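Local atomic coordinates of ribulose bisphosphate carboxylase (Pyrococcus horikoshii, PDB entry 2D69), a protein that probably catalyses the carboxylation of ribulose 1,5-bisphosphate to two molecules of 3-phosphoglycerate, as part of an archaeal AMP degradation pathway. Residues Q247-D252 / L273-H278. Sequence-based numbering, arbitrary orientation.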
ATOM      1  N   GLN A 247     -11.143  19.367  17.617  1.00 14.19           N
ATOM      2  CA  GLN A 247     -12.397  19.237  16.882  1.00 14.36           C
ATOM      3  C   GLN A 247     -12.714  20.376  15.955  1.00 13.49           C
ATOM      4  O   GLN A 247     -13.811  20.410  15.409  1.00 13.56           O
ATOM      5  CB  GLN A 247     -13.591  18.983  17.825  1.00 14.60           C
ATOM      6  CG  GLN A 247     -13.403  17.747  18.705  1.00 15.84           C
ATOM      7  CD  GLN A 247     -14.600  17.377  19.635  1.00 19.59           C
ATOM      8  OE1 GLN A 247     -14.636  17.810  20.795  1.00 18.69           O
ATOM      9  NE2 GLN A 247     -15.513  16.510  19.152  1.00 13.80           N
ATOM     10  N   TYR A 248     -11.784  21.312  15.770  1.00 13.83           N
ATOM     11  CA  TYR A 248     -11.954  22.456  14.866  1.00 13.11           C
ATOM     12  C   TYR A 248     -10.702  22.758  14.026  1.00 12.58           C
ATOM     13  O   TYR A 248      -9.590  22.636  14.486  1.00 13.45           O
ATOM     14  CB  TYR A 248     -12.174  23.717  15.710  1.00 12.55           C
ATOM     15  CG  TYR A 248     -13.553  24.217  16.136  1.00 12.39           C
ATOM     16  CD1 TYR A 248     -13.925  24.245  17.512  1.00 11.66           C
ATOM     17  CD2 TYR A 248     -14.398  24.800  15.248  1.00 12.52           C
ATOM     18  CE1 TYR A 248     -15.097  24.864  17.922  1.00 12.65           C
ATOM     19  CE2 TYR A 248     -15.601  25.373  15.650  1.00 13.62           C
ATOM     20  CZ  TYR A 248     -15.937  25.411  16.990  1.00 11.52           C
ATOM     21  OH  TYR A 248     -17.092  26.028  17.355  1.00 13.43           O
ATOM     22  N   VAL A 249     -10.905  23.154  12.779  1.00 12.35           N
ATOM     23  CA  VAL A 249      -9.883  23.830  11.992  1.00 12.53           C
ATOM     24  C   VAL A 249     -10.483  25.091  11.431  1.00 13.77           C
ATOM     25  O   VAL A 249     -11.694  25.158  11.155  1.00 14.20           O
ATOM     26  CB  VAL A 249      -9.328  22.914  10.865  1.00 11.94           C
ATOM     27  CG1 VAL A 249      -8.730  21.692  11.468  1.00 12.84           C
ATOM     28  CG2 VAL A 249     -10.421  22.463   9.887  1.00  9.68           C
ATOM     29  N   MET A 250      -9.610  26.076  11.194  1.00 12.84           N
ATOM     30  CA  MET A 250      -9.955  27.324  10.609  1.00 13.71           C
ATOM     31  C   MET A 250      -9.350  27.354   9.207  1.00 13.13           C
ATOM     32  O   MET A 250      -8.195  26.962   8.999  1.00 13.80           O
ATOM     33  CB  MET A 250      -9.378  28.471  11.434  1.00 13.47           C
ATOM     34  CG  MET A 250      -9.216  29.814  10.628  1.00 18.33           C
ATOM     35  SD  MET A 250      -8.716  31.122  11.785  1.00 24.47           S
ATOM     36  CE  MET A 250      -7.866  32.098  10.687  1.00 20.11           C
ATOM     37  N   ILE A 251     -10.140  27.783   8.257  1.00 13.12           N
ATOM     38  CA  ILE A 251      -9.674  27.913   6.891  1.00 14.01           C
ATOM     39  C   ILE A 251     -10.039  29.316   6.417  1.00 15.06           C
ATOM     40  O   ILE A 251     -11.164  29.742   6.598  1.00 16.95           O
ATOM     41  CB  ILE A 251     -10.319  26.850   5.992  1.00 13.52           C
ATOM     42  CG1 ILE A 251      -9.989  25.419   6.471  1.00 16.32           C
ATOM     43  CG2 ILE A 251      -9.840  26.987   4.561  1.00 16.85           C
ATOM     44  CD1 ILE A 251     -10.690  24.313   5.680  1.00 19.00           C
ATOM     45  N   ASP A 252      -9.086  30.005   5.817  1.00 15.32           N
ATOM     46  CA  ASP A 252      -9.287  31.239   5.099  1.00 16.96           C
ATOM     47  C   ASP A 252      -9.911  30.860   3.728  1.00 15.69           C
ATOM     48  O   ASP A 252      -9.196  30.569   2.781  1.00 15.41           O
ATOM     49  CB  ASP A 252      -7.971  32.024   4.828  1.00 16.89           C
ATOM     50  CG  ASP A 252      -7.204  32.467   6.091  1.00 22.29           C
ATOM     51  OD1 ASP A 252      -7.782  32.438   7.222  1.00 24.02           O
ATOM     52  OD2 ASP A 252      -5.982  32.880   6.033  1.00 25.56           O
ATOM     53  N   LEU A 273     -13.932  17.017  12.284  1.00 15.61           N
ATOM     54  CA  LEU A 273     -13.542  18.385  12.514  1.00 14.70           C
ATOM     55  C   LEU A 273     -14.632  19.369  12.039  1.00 15.07           C
ATOM     56  O   LEU A 273     -15.084  19.262  10.889  1.00 14.66           O
ATOM     57  CB  LEU A 273     -12.253  18.640  11.710  1.00 14.48           C
ATOM     58  CG  LEU A 273     -11.014  17.829  12.114  1.00 15.74           C
ATOM     59  CD1 LEU A 273      -9.898  18.030  11.110  1.00 15.09           C
ATOM     60  CD2 LEU A 273     -10.533  18.255  13.506  1.00 16.38           C
ATOM     61  N   ALA A 274     -15.012  20.325  12.904  1.00 14.41           N
ATOM     62  CA  ALA A 274     -15.809  21.494  12.484  1.00 14.30           C
ATOM     63  C   ALA A 274     -14.898  22.487  11.765  1.00 14.02           C
ATOM     64  O   ALA A 274     -13.718  22.587  12.096  1.00 14.41           O
ATOM     65  CB  ALA A 274     -16.427  22.128  13.636  1.00 14.01           C
ATOM     66  N   ILE A 275     -15.452  23.196  10.794  1.00 14.22           N
ATOM     67  CA  ILE A 275     -14.744  24.191  10.000  1.00 15.19           C
ATOM     68  C   ILE A 275     -15.205  25.601  10.399  1.00 15.36           C
ATOM     69  O   ILE A 275     -16.391  25.915  10.426  1.00 12.76           O
ATOM     70  CB  ILE A 275     -14.963  23.999   8.504  1.00 14.86           C
ATOM     71  CG1 ILE A 275     -14.420  22.649   8.015  1.00 15.30           C
ATOM     72  CG2 ILE A 275     -14.269  25.078   7.704  1.00 17.82           C
ATOM     73  CD1 ILE A 275     -14.816  22.286   6.610  1.00 13.44           C
ATOM     74  N   HIS A 276     -14.234  26.414  10.764  1.00 16.00           N
ATOM     75  CA  HIS A 276     -14.413  27.819  10.991  1.00 16.33           C
ATOM     76  C   HIS A 276     -13.885  28.520   9.745  1.00 16.55           C
ATOM     77  O   HIS A 276     -12.720  28.406   9.405  1.00 15.33           O
ATOM     78  CB  HIS A 276     -13.645  28.285  12.221  1.00 17.45           C
ATOM     79  CG  HIS A 276     -13.739  29.764  12.431  1.00 16.60           C
ATOM     80  ND1 HIS A 276     -14.620  30.331  13.322  1.00 17.66           N
ATOM     81  CD2 HIS A 276     -13.101  30.788  11.818  1.00 16.34           C
ATOM     82  CE1 HIS A 276     -14.498  31.650  13.263  1.00 23.52           C
ATOM     83  NE2 HIS A 276     -13.604  31.954  12.336  1.00 16.96           N
ATOM     84  N   ALA A 277     -14.758  29.230   9.055  1.00 15.85           N
ATOM     85  CA  ALA A 277     -14.364  29.914   7.843  1.00 16.91           C
ATOM     86  C   ALA A 277     -14.061  31.366   8.171  1.00 16.95           C
ATOM     87  O   ALA A 277     -14.907  32.107   8.689  1.00 18.57           O
ATOM     88  CB  ALA A 277     -15.468  29.824   6.818  1.00 15.74           C
ATOM     89  N   HIS A 278     -12.848  31.761   7.848  1.00 17.91           N
ATOM     90  CA  HIS A 278     -12.415  33.137   7.878  1.00 19.13           C
ATOM     91  C   HIS A 278     -12.571  33.632   6.458  1.00 19.12           C
ATOM     92  O   HIS A 278     -12.292  32.919   5.502  1.00 21.41           O
ATOM     93  CB  HIS A 278     -10.976  33.238   8.364  1.00 18.90           C
ATOM     94  CG  HIS A 278     -10.567  34.625   8.728  1.00 22.80           C
ATOM     95  ND1 HIS A 278     -10.685  35.690   7.856  1.00 26.07           N
ATOM     96  CD2 HIS A 278     -10.075  35.138   9.891  1.00 28.06           C
ATOM     97  CE1 HIS A 278     -10.303  36.804   8.471  1.00 28.89           C
ATOM     98  NE2 HIS A 278      -9.901  36.494   9.697  1.00 24.17           N
TER
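The carbonyl oxygen of Q247 takes the N-H of A274 at 2.8 Å (O to N). Four more backbone bonds follow between the parallel strands: V249 N to A274 O, H276 N to V249 O, I251 N to H276 O and H278 N to I251 O. Y248 lays CD2 3.7 Å from A274 CB, while its hydroxyl reaches on to Q309. On the same face of the sheet as Y248 and A274, M250 runs extended beside H276 and H278, its CG anti to the backbone N (chi1 158°); CE ends 3.8 Å from H278 CD2. Strands 248-252 and 274-278 are neighbours in the TIM barrel of the catalytic domain, joined by a beta-alpha-beta crossover through helix 258-271. V249, I251 and I275 face that helix, with I251 CD1 4.2 Å from I275 CG2, whereas the histidines line the barrel interior near K186 and H311. H278, the predicted proton acceptor, lies close to E189, and its ND1 accepts a hydrogen bond from A280 N. D252 stands alongside H278, carboxylate and ring planes 66° apart, and buries OD1 3.5 Å from H278 CB without any hydrogen-bonding partner in the model.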